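Local coordinates for shikimate dehydrogenase (NADP(+)) (Thermotoga maritima, PDB 3U62), which probably catalyses the reversible NADPH-dependent reduction of 3-dehydroshikimate to shikimate, a step on the pathway to chorismate and the aromatic amino acids, at residues Leu18-Tyr22 with Val247-Val251; Ile37-Phe42 with Ile60-Glu64; Arg121-Tyr125 with Ala147-Val152. The contacts are given in a common frame with arbitrary orientation. Residues are numbered along the deposited sequence.

Contact 1. Residues Leu18-Tyr22 with Val247-Val251; sequences LYNEY and VFGEV
Phe248 lays one ring face against Leu18 CB and directs an edge at the face of Tyr19. Leu18 CB stands 4.2 Å from the centroid of the Phe248 ring, 27° off its normal, a CH-pi contact; the Tyr19 and Phe248 rings form an edge-to-face pair, centroids 5.1 Å apart and planes at 78°, both with chi1 m. Tyr22 CB lies 3.7 Å from Phe248 CE1, at the edge of that ring; its own ring, chi1 t, leads away from 247-251. Residues 18-22 are regular helix, with Tyr22 N hydrogen-bonded to Leu18 O at 2.9 Å; residues 249-251 are 3-10, at the C-terminal end of the helix that carries Val247, and Val251 N is hydrogen-bonded to Phe248 O at 3.2 Å. In register, Leu18 CA lies 6.6 Å from Phe248 CA and Tyr22 CA 5.8 Å from Val247 CA. This helix packing ties the C-terminal end of the chain to helix 15-26 of the substrate-binding domain, with helix 222-235 also touching Leu18, Tyr19, Tyr22 and Phe248. Val247 CG1 nestles 3.6 Å from Leu18 O, and Leu18 CD1 meets Val251 CG1 at 3.6 Å. Val251 in turn touches Tyr201, a predicted shikimate-binding residue. Tyr19 OH is hydrogen-bonded to Asn232 ND2, and Tyr22 OH to Ile238 O and Asp240 N. At the exposed rim the like-charged Glu21 OE1 and Glu250 OE1 sit 3.1 Å apart, two acceptors without a hydrogen bond.

Contact 2. Residues Ile37-Phe42 with Ile60-Glu64; sequences IPPESF and IPHKE. With SO4 (sulfate ion), chain C.
The peptide bond before Pro61 is cis; beyond it the CA-to-CB bond of His62 points toward 37-42 and that of Lys63 away. His62 (chi1 m) fills the gap between the loops: Phe42 (chi1 t) brings CE1 to 3.5 Å from His62 CG, over one face of the imidazole, with ring centroids 4.5 Å apart and planes oblique at 47°. Beside it Pro39 CG meets Pro61 CG at 4.0 Å, and the CA atoms of these prolines, 7.4 Å apart, set the register. The two loops follow the parallel strands 31-36 and 55-58 of the substrate-binding domain, which flank strand 2-7; Ile6 of that strand touches both Phe42 and His62. Ser41 N is hydrogen-bonded to Pro38 O at 2.9 Å, in the turn that leads toward helix 42-52. Lys63, the predicted proton acceptor, holds a sulfate ion, probably from the crystallisation liquor, through N to O4 at 3.0 Å and NZ to O4 at 2.9 Å; Glu64 N reaches sulfate O2 at 3.0 Å, and Gly118 N also binds the ion.

Contact 3. Residues Arg121-Tyr125 with Ala147-Val152; sequences RAVIY and ALDFPV
Apolar packing centres on Ile124 (chi1 m, chi2 t), whose CB points toward the 147-152 loop. Its CD1 lies 4.0 Å from Leu148 CD2 and its CG2 3.9 Å from Val152 CG1. A CH-pi contact places the same Ile124 CG2 over the face of Phe150, 4.0 Å from the ring centroid and 27° off the normal; Phe150 has chi1 m. Tyr125, chi1 t, adds CD1 at 4.2 Å from Phe150 CE2. In backbone terms, residues 121-125 are regular helix, whereas 147-152 is irregular chain, with an inverse gamma turn centred on Pro151 and Val152 N hydrogen-bonded to Phe150 O at 2.8 Å. Register pairs Arg121 CA with Leu148 CA at 7.6 Å and Ile124 CA with Phe150 CA at 7.7 Å. In this Rossmann-type domain, helix 118-129 starts within the predicted NADP(+)-binding glycine-rich segment, and the loop enters edge strand 153-156; Val137 of the adjoining strand 135-139 touches Ile124, Leu148 and Val152. Arg121 packs mainly through its aliphatic part, CG 3.8 Å from Leu148 CD2 and CB 3.9 Å from Phe150 CE1, with NH1 4.3 Å from Ala147 CB; NE and NH2 are hydrogen-bonded to Ile79 O and Lys80 O.

Contacts 2 and 3 follow one another along the chain, and both are nested inside the long loop closed by contact 1. Contact 2 lies in the substrate-binding domain and contact 3 in the Rossmann-type domain; their centres are 21 Å apart, yet they touch where Glu64 CB meets Arg121 NH2 at 3.9 Å. A sulfate bound by Lys63, Glu64 and Gly118 bridges these domains, beside predicted active-site and NADP(+)-binding residues. Contact 1 returns the C-terminal end of the chain to the substrate-binding domain; its centre is 26 Å from that of contact 2 and 31 Å from that of contact 3, across the chain's centre from the latter.

Contact 1. Residues Leu18-Tyr22 with Val247-Val251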
loop_
_atom_site.group_PDB
_atom_site.type_symbol
_atom_site.label_atom_id
_atom_site.label_comp_id
_atom_site.label_asym_id
_atom_site.label_seq_id
_atom_site.Cartn_x
_atom_site.Cartn_y
_atom_site.Cartn_z
ATOM N N LEU A 18 7.054 -11.557 10.653
ATOM C CA LEU A 18 5.774 -11.337 11.320
ATOM C C LEU A 18 4.779 -12.474 11.105
ATOM O O LEU A 18 4.190 -12.963 12.071
ATOM C CB LEU A 18 5.166 -9.991 10.914
ATOM C CG LEU A 18 5.753 -8.767 11.626
ATOM C CD1 LEU A 18 5.505 -7.514 10.805
ATOM C CD2 LEU A 18 5.182 -8.616 13.041
ATOM N N TYR A 19 4.592 -12.893 9.854
ATOM C CA TYR A 19 3.686 -14.002 9.564
ATOM C C TYR A 19 4.175 -15.309 10.192
ATOM O O TYR A 19 3.371 -16.072 10.729
ATOM C CB TYR A 19 3.480 -14.179 8.060
ATOM C CG TYR A 19 2.612 -13.127 7.400
ATOM C CD1 TYR A 19 3.174 -11.960 6.881
ATOM C CD2 TYR A 19 1.233 -13.307 7.269
ATOM C CE1 TYR A 19 2.387 -10.993 6.261
ATOM C CE2 TYR A 19 0.436 -12.344 6.650
ATOM C CZ TYR A 19 1.021 -11.192 6.149
ATOM O OH TYR A 19 0.245 -10.235 5.535
ATOM N N ASN A 20 5.483 -15.560 10.133
ATOM C CA ASN A 20 6.060 -16.762 10.737
ATOM C C ASN A 20 5.936 -16.798 12.258
ATOM O O ASN A 20 5.681 -17.862 12.832
ATOM C CB ASN A 20 7.516 -16.955 10.312
ATOM C CG ASN A 20 7.646 -17.444 8.883
ATOM O OD1 ASN A 20 6.912 -18.331 8.445
ATOM N ND2 ASN A 20 8.590 -16.869 8.146
ATOM N N GLU A 21 6.124 -15.647 12.906
ATOM C CA GLU A 21 5.914 -15.541 14.352
ATOM C C GLU A 21 4.440 -15.774 14.680
ATOM O O GLU A 21 4.114 -16.453 15.655
ATOM C CB GLU A 21 6.369 -14.175 14.885
ATOM C CG GLU A 21 6.333 -14.052 16.416
ATOM C CD GLU A 21 6.628 -12.644 16.926
ATOM O OE1 GLU A 21 6.729 -11.697 16.110
ATOM O OE2 GLU A 21 6.760 -12.482 18.160
ATOM N N TYR A 22 3.566 -15.208 13.850
ATOM C CA TYR A 22 2.123 -15.360 13.994
ATOM C C TYR A 22 1.695 -16.825 13.881
ATOM O O TYR A 22 0.939 -17.316 14.723
ATOM C CB TYR A 22 1.392 -14.495 12.959
ATOM C CG TYR A 22 -0.076 -14.815 12.804
ATOM C CD1 TYR A 22 -1.024 -14.242 13.649
ATOM C CD2 TYR A 22 -0.515 -15.688 11.810
ATOM C CE1 TYR A 22 -2.372 -14.537 13.512
ATOM C CE2 TYR A 22 -1.860 -15.990 11.666
ATOM C CZ TYR A 22 -2.781 -15.411 12.518
ATOM O OH TYR A 22 -4.116 -15.699 12.382
ATOM N N VAL A 247 0.805 -10.477 17.964
ATOM C CA VAL A 247 2.004 -10.533 17.124
ATOM C C VAL A 247 2.137 -9.309 16.215
ATOM O O VAL A 247 3.162 -8.627 16.240
ATOM C CB VAL A 247 2.077 -11.854 16.306
ATOM C CG1 VAL A 247 3.249 -11.835 15.327
ATOM C CG2 VAL A 247 2.189 -13.057 17.237
ATOM N N PHE A 248 1.103 -9.030 15.423
ATOM C CA PHE A 248 1.140 -7.910 14.484
ATOM C C PHE A 248 0.975 -6.543 15.152
ATOM O O PHE A 248 1.314 -5.521 14.558
ATOM C CB PHE A 248 0.114 -8.093 13.364
ATOM C CG PHE A 248 0.585 -8.988 12.251
ATOM C CD1 PHE A 248 0.535 -10.373 12.383
ATOM C CD2 PHE A 248 1.079 -8.445 11.068
ATOM C CE1 PHE A 248 0.968 -11.206 11.354
ATOM C CE2 PHE A 248 1.518 -9.271 10.034
ATOM C CZ PHE A 248 1.461 -10.653 10.177
ATOM N N GLY A 249 0.462 -6.528 16.381
ATOM C CA GLY A 249 0.324 -5.288 17.145
ATOM C C GLY A 249 1.651 -4.588 17.403
ATOM O O GLY A 249 1.674 -3.398 17.734
ATOM N N GLU A 250 2.751 -5.328 17.247
ATOM C CA GLU A 250 4.094 -4.779 17.448
ATOM C C GLU A 250 4.471 -3.718 16.406
ATOM O O GLU A 250 5.321 -2.863 16.675
ATOM C CB GLU A 250 5.151 -5.897 17.517
ATOM C CG GLU A 250 5.558 -6.503 16.175
ATOM C CD GLU A 250 6.551 -7.646 16.321
ATOM O OE1 GLU A 250 6.153 -8.742 16.800
ATOM O OE2 GLU A 250 7.732 -7.456 15.944
ATOM N N VAL A 251 3.843 -3.766 15.231
ATOM C CA VAL A 251 4.088 -2.760 14.189
ATOM C C VAL A 251 3.459 -1.410 14.536
ATOM O O VAL A 251 3.787 -0.392 13.925
ATOM C CB VAL A 251 3.618 -3.214 12.771
ATOM C CG1 VAL A 251 4.189 -4.579 12.422
ATOM C CG2 VAL A 251 2.092 -3.213 12.652
#

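Contact 2. Residues Ile37-Phe42 with Ile60-Glu64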
loop_
_atom_site.group_PDB
_atom_site.type_symbol
_atom_site.label_atom_id
_atom_site.label_comp_id
_atom_site.label_asym_id
_atom_site.label_seq_id
_atom_site.Cartn_x
_atom_site.Cartn_y
_atom_site.Cartn_z
ATOM N N ILE A 37 12.011 -11.325 -7.403
ATOM C CA ILE A 37 11.983 -11.637 -8.829
ATOM C C ILE A 37 12.119 -10.356 -9.647
ATOM O O ILE A 37 11.294 -9.451 -9.517
ATOM C CB ILE A 37 10.661 -12.355 -9.218
ATOM C CG1 ILE A 37 10.409 -13.554 -8.295
ATOM C CG2 ILE A 37 10.701 -12.793 -10.685
ATOM C CD1 ILE A 37 8.966 -14.045 -8.272
ATOM N N PRO A 38 13.173 -10.265 -10.481
ATOM C CA PRO A 38 13.287 -9.108 -11.367
ATOM C C PRO A 38 12.201 -9.123 -12.450
ATOM O O PRO A 38 11.772 -10.205 -12.865
ATOM C CB PRO A 38 14.680 -9.271 -11.986
ATOM C CG PRO A 38 14.987 -10.720 -11.875
ATOM C CD PRO A 38 14.321 -11.181 -10.617
ATOM N N PRO A 39 11.751 -7.931 -12.897
ATOM C CA PRO A 39 10.698 -7.816 -13.913
ATOM C C PRO A 39 10.966 -8.651 -15.167
ATOM O O PRO A 39 10.034 -9.237 -15.725
ATOM C CB PRO A 39 10.714 -6.325 -14.261
ATOM C CG PRO A 39 11.191 -5.664 -13.026
ATOM C CD PRO A 39 12.185 -6.606 -12.411
ATOM N N GLU A 40 12.228 -8.710 -15.589
ATOM C CA GLU A 40 12.628 -9.453 -16.785
ATOM C C GLU A 40 12.488 -10.974 -16.640
ATOM O O GLU A 40 12.433 -11.693 -17.645
ATOM C CB GLU A 40 14.050 -9.070 -17.220
ATOM C CG GLU A 40 15.165 -9.406 -16.216
ATOM C CD GLU A 40 15.466 -8.285 -15.224
ATOM O OE1 GLU A 40 14.596 -7.416 -14.990
ATOM O OE2 GLU A 40 16.585 -8.278 -14.669
ATOM N N SER A 41 12.432 -11.456 -15.401
ATOM C CA SER A 41 12.320 -12.888 -15.129
ATOM C C SER A 41 10.918 -13.308 -14.692
ATOM O O SER A 41 10.660 -14.499 -14.499
ATOM C CB SER A 41 13.338 -13.308 -14.066
ATOM O OG SER A 41 14.660 -13.015 -14.479
ATOM N N PHE A 42 10.015 -12.338 -14.554
ATOM C CA PHE A 42 8.696 -12.586 -13.965
ATOM C C PHE A 42 7.857 -13.647 -14.680
ATOM O O PHE A 42 7.351 -14.562 -14.030
ATOM C CB PHE A 42 7.896 -11.286 -13.832
ATOM C CG PHE A 42 6.630 -11.435 -13.032
ATOM C CD1 PHE A 42 6.640 -11.258 -11.652
ATOM C CD2 PHE A 42 5.425 -11.753 -13.657
ATOM C CE1 PHE A 42 5.470 -11.394 -10.905
ATOM C CE2 PHE A 42 4.252 -11.890 -12.920
ATOM C CZ PHE A 42 4.274 -11.710 -11.542
ATOM N N ILE A 60 5.610 -4.029 -5.107
ATOM C CA ILE A 60 6.266 -3.435 -6.275
ATOM C C ILE A 60 7.386 -4.337 -6.807
ATOM O O ILE A 60 8.111 -4.954 -6.021
ATOM C CB ILE A 60 6.818 -2.012 -5.984
ATOM C CG1 ILE A 60 7.794 -2.024 -4.797
ATOM C CG2 ILE A 60 5.666 -1.029 -5.755
ATOM C CD1 ILE A 60 8.746 -0.836 -4.756
ATOM N N PRO A 61 7.523 -4.429 -8.143
ATOM C CA PRO A 61 6.703 -3.797 -9.174
ATOM C C PRO A 61 5.749 -4.785 -9.849
ATOM O O PRO A 61 5.571 -4.737 -11.071
ATOM C CB PRO A 61 7.755 -3.331 -10.181
ATOM C CG PRO A 61 8.857 -4.378 -10.081
ATOM C CD PRO A 61 8.701 -5.086 -8.740
ATOM N N HIS A 62 5.130 -5.662 -9.059
ATOM C CA HIS A 62 4.418 -6.814 -9.610
ATOM C C HIS A 62 2.912 -6.881 -9.360
ATOM O O HIS A 62 2.266 -7.839 -9.791
ATOM C CB HIS A 62 5.060 -8.108 -9.107
ATOM C CG HIS A 62 6.473 -8.295 -9.553
ATOM N ND1 HIS A 62 7.391 -9.044 -8.846
ATOM C CD2 HIS A 62 7.128 -7.836 -10.647
ATOM C CE1 HIS A 62 8.547 -9.037 -9.484
ATOM N NE2 HIS A 62 8.418 -8.303 -10.576
ATOM N N LYS A 63 2.351 -5.884 -8.678
ATOM C CA LYS A 63 0.925 -5.915 -8.326
ATOM C C LYS A 63 0.004 -5.926 -9.548
ATOM O O LYS A 63 -0.948 -6.710 -9.602
ATOM C CB LYS A 63 0.556 -4.774 -7.373
ATOM C CG LYS A 63 1.198 -4.889 -5.992
ATOM C CD LYS A 63 0.619 -3.888 -4.996
ATOM C CE LYS A 63 0.919 -2.437 -5.376
ATOM N NZ LYS A 63 2.379 -2.143 -5.447
ATOM N N GLU A 64 0.290 -5.065 -10.522
ATOM C CA GLU A 64 -0.445 -5.063 -11.784
ATOM C C GLU A 64 -0.046 -6.273 -12.631
ATOM O O GLU A 64 -0.899 -6.914 -13.248
ATOM C CB GLU A 64 -0.198 -3.760 -12.556
ATOM C CG GLU A 64 -1.162 -3.504 -13.727
ATOM C CD GLU A 64 -0.805 -4.282 -14.989
ATOM O OE1 GLU A 64 0.403 -4.464 -15.270
ATOM O OE2 GLU A 64 -1.736 -4.704 -15.707
HETATM S S SO4 C . 2.972 -2.154 -8.983
HETATM O O1 SO4 C . 4.172 -1.510 -9.508
HETATM O O2 SO4 C . 2.240 -2.786 -10.080
HETATM O O3 SO4 C . 2.128 -1.152 -8.341
HETATM O O4 SO4 C . 3.354 -3.163 -7.999
#

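Contact 3. Residues Arg121-Tyr125 with Ala147-Val152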
loop_
_atom_site.group_PDB
_atom_site.type_symbol
_atom_site.label_atom_id
_atom_site.label_comp_id
_atom_site.label_asym_id
_atom_site.label_seq_id
_atom_site.Cartn_x
_atom_site.Cartn_y
_atom_site.Cartn_z
ATOM N N ARG A 121 -3.468 3.669 -6.785
ATOM C CA ARG A 121 -4.789 3.253 -7.250
ATOM C C ARG A 121 -5.613 2.615 -6.130
ATOM O O ARG A 121 -6.841 2.761 -6.099
ATOM C CB ARG A 121 -4.678 2.339 -8.476
ATOM C CG ARG A 121 -4.040 3.022 -9.690
ATOM C CD ARG A 121 -4.193 2.221 -10.977
ATOM N NE ARG A 121 -3.479 0.943 -10.938
ATOM C CZ ARG A 121 -2.220 0.760 -11.331
ATOM N NH1 ARG A 121 -1.502 1.776 -11.799
ATOM N NH2 ARG A 121 -1.675 -0.446 -11.251
ATOM N N ALA A 122 -4.939 1.922 -5.211
ATOM C CA ALA A 122 -5.587 1.386 -4.013
ATOM C C ALA A 122 -6.051 2.510 -3.084
ATOM O O ALA A 122 -7.161 2.460 -2.550
ATOM C CB ALA A 122 -4.654 0.436 -3.282
ATOM N N VAL A 123 -5.197 3.515 -2.903
ATOM C CA VAL A 123 -5.524 4.680 -2.079
ATOM C C VAL A 123 -6.708 5.451 -2.671
ATOM O O VAL A 123 -7.642 5.801 -1.945
ATOM C CB VAL A 123 -4.289 5.604 -1.876
ATOM C CG1 VAL A 123 -4.695 6.969 -1.330
ATOM C CG2 VAL A 123 -3.282 4.941 -0.946
ATOM N N ILE A 124 -6.674 5.691 -3.982
ATOM C CA ILE A 124 -7.765 6.385 -4.674
ATOM C C ILE A 124 -9.088 5.629 -4.516
ATOM O O ILE A 124 -10.115 6.234 -4.196
ATOM C CB ILE A 124 -7.449 6.629 -6.174
ATOM C CG1 ILE A 124 -6.226 7.540 -6.324
ATOM C CG2 ILE A 124 -8.655 7.250 -6.890
ATOM C CD1 ILE A 124 -5.508 7.398 -7.661
ATOM N N TYR A 125 -9.051 4.313 -4.727
ATOM C CA TYR A 125 -10.228 3.463 -4.550
ATOM C C TYR A 125 -10.779 3.589 -3.131
ATOM O O TYR A 125 -11.988 3.740 -2.945
ATOM C CB TYR A 125 -9.897 2.001 -4.867
ATOM C CG TYR A 125 -11.095 1.073 -4.857
ATOM C CD1 TYR A 125 -11.842 0.855 -6.014
ATOM C CD2 TYR A 125 -11.474 0.403 -3.692
ATOM C CE1 TYR A 125 -12.942 0.001 -6.010
ATOM C CE2 TYR A 125 -12.570 -0.451 -3.676
ATOM C CZ TYR A 125 -13.299 -0.648 -4.837
ATOM O OH TYR A 125 -14.384 -1.493 -4.826
ATOM N N ALA A 147 -2.740 4.915 -17.154
ATOM C CA ALA A 147 -3.406 3.754 -16.567
ATOM C C ALA A 147 -4.502 4.163 -15.578
ATOM O O ALA A 147 -5.272 3.317 -15.115
ATOM C CB ALA A 147 -2.385 2.843 -15.895
ATOM N N LEU A 148 -4.571 5.456 -15.265
ATOM C CA LEU A 148 -5.567 5.973 -14.326
ATOM C C LEU A 148 -6.900 6.226 -15.015
ATOM O O LEU A 148 -6.990 7.048 -15.935
ATOM C CB LEU A 148 -5.079 7.268 -13.670
ATOM C CG LEU A 148 -3.934 7.203 -12.655
ATOM C CD1 LEU A 148 -3.479 8.621 -12.314
ATOM C CD2 LEU A 148 -4.346 6.454 -11.390
ATOM N N ASP A 149 -7.933 5.517 -14.565
ATOM C CA ASP A 149 -9.284 5.692 -15.099
ATOM C C ASP A 149 -10.230 6.341 -14.090
ATOM O O ASP A 149 -11.374 6.664 -14.421
ATOM C CB ASP A 149 -9.852 4.349 -15.566
ATOM C CG ASP A 149 -9.103 3.777 -16.757
ATOM O OD1 ASP A 149 -8.573 4.559 -17.578
ATOM O OD2 ASP A 149 -9.055 2.533 -16.881
ATOM N N PHE A 150 -9.743 6.531 -12.867
ATOM C CA PHE A 150 -10.524 7.125 -11.782
ATOM C C PHE A 150 -10.861 8.596 -12.048
ATOM O O PHE A 150 -10.141 9.269 -12.789
ATOM C CB PHE A 150 -9.760 7.006 -10.461
ATOM C CG PHE A 150 -9.624 5.597 -9.956
ATOM C CD1 PHE A 150 -8.390 4.955 -9.980
ATOM C CD2 PHE A 150 -10.724 4.913 -9.445
ATOM C CE1 PHE A 150 -8.254 3.650 -9.508
ATOM C CE2 PHE A 150 -10.599 3.609 -8.971
ATOM C CZ PHE A 150 -9.361 2.976 -9.002
ATOM N N PRO A 151 -11.957 9.100 -11.439
ATOM C CA PRO A 151 -12.349 10.504 -11.599
ATOM C C PRO A 151 -11.463 11.438 -10.769
ATOM O O PRO A 151 -11.889 11.969 -9.738
ATOM C CB PRO A 151 -13.801 10.522 -11.108
ATOM C CG PRO A 151 -13.888 9.398 -10.143
ATOM C CD PRO A 151 -12.925 8.347 -10.616
ATOM N N VAL A 152 -10.232 11.620 -11.237
ATOM C CA VAL A 152 -9.236 12.436 -10.553
ATOM C C VAL A 152 -8.683 13.496 -11.503
ATOM O O VAL A 152 -8.842 13.389 -12.722
ATOM C CB VAL A 152 -8.062 11.567 -10.007
ATOM C CG1 VAL A 152 -8.555 10.578 -8.956
ATOM C CG2 VAL A 152 -7.338 10.834 -11.143
#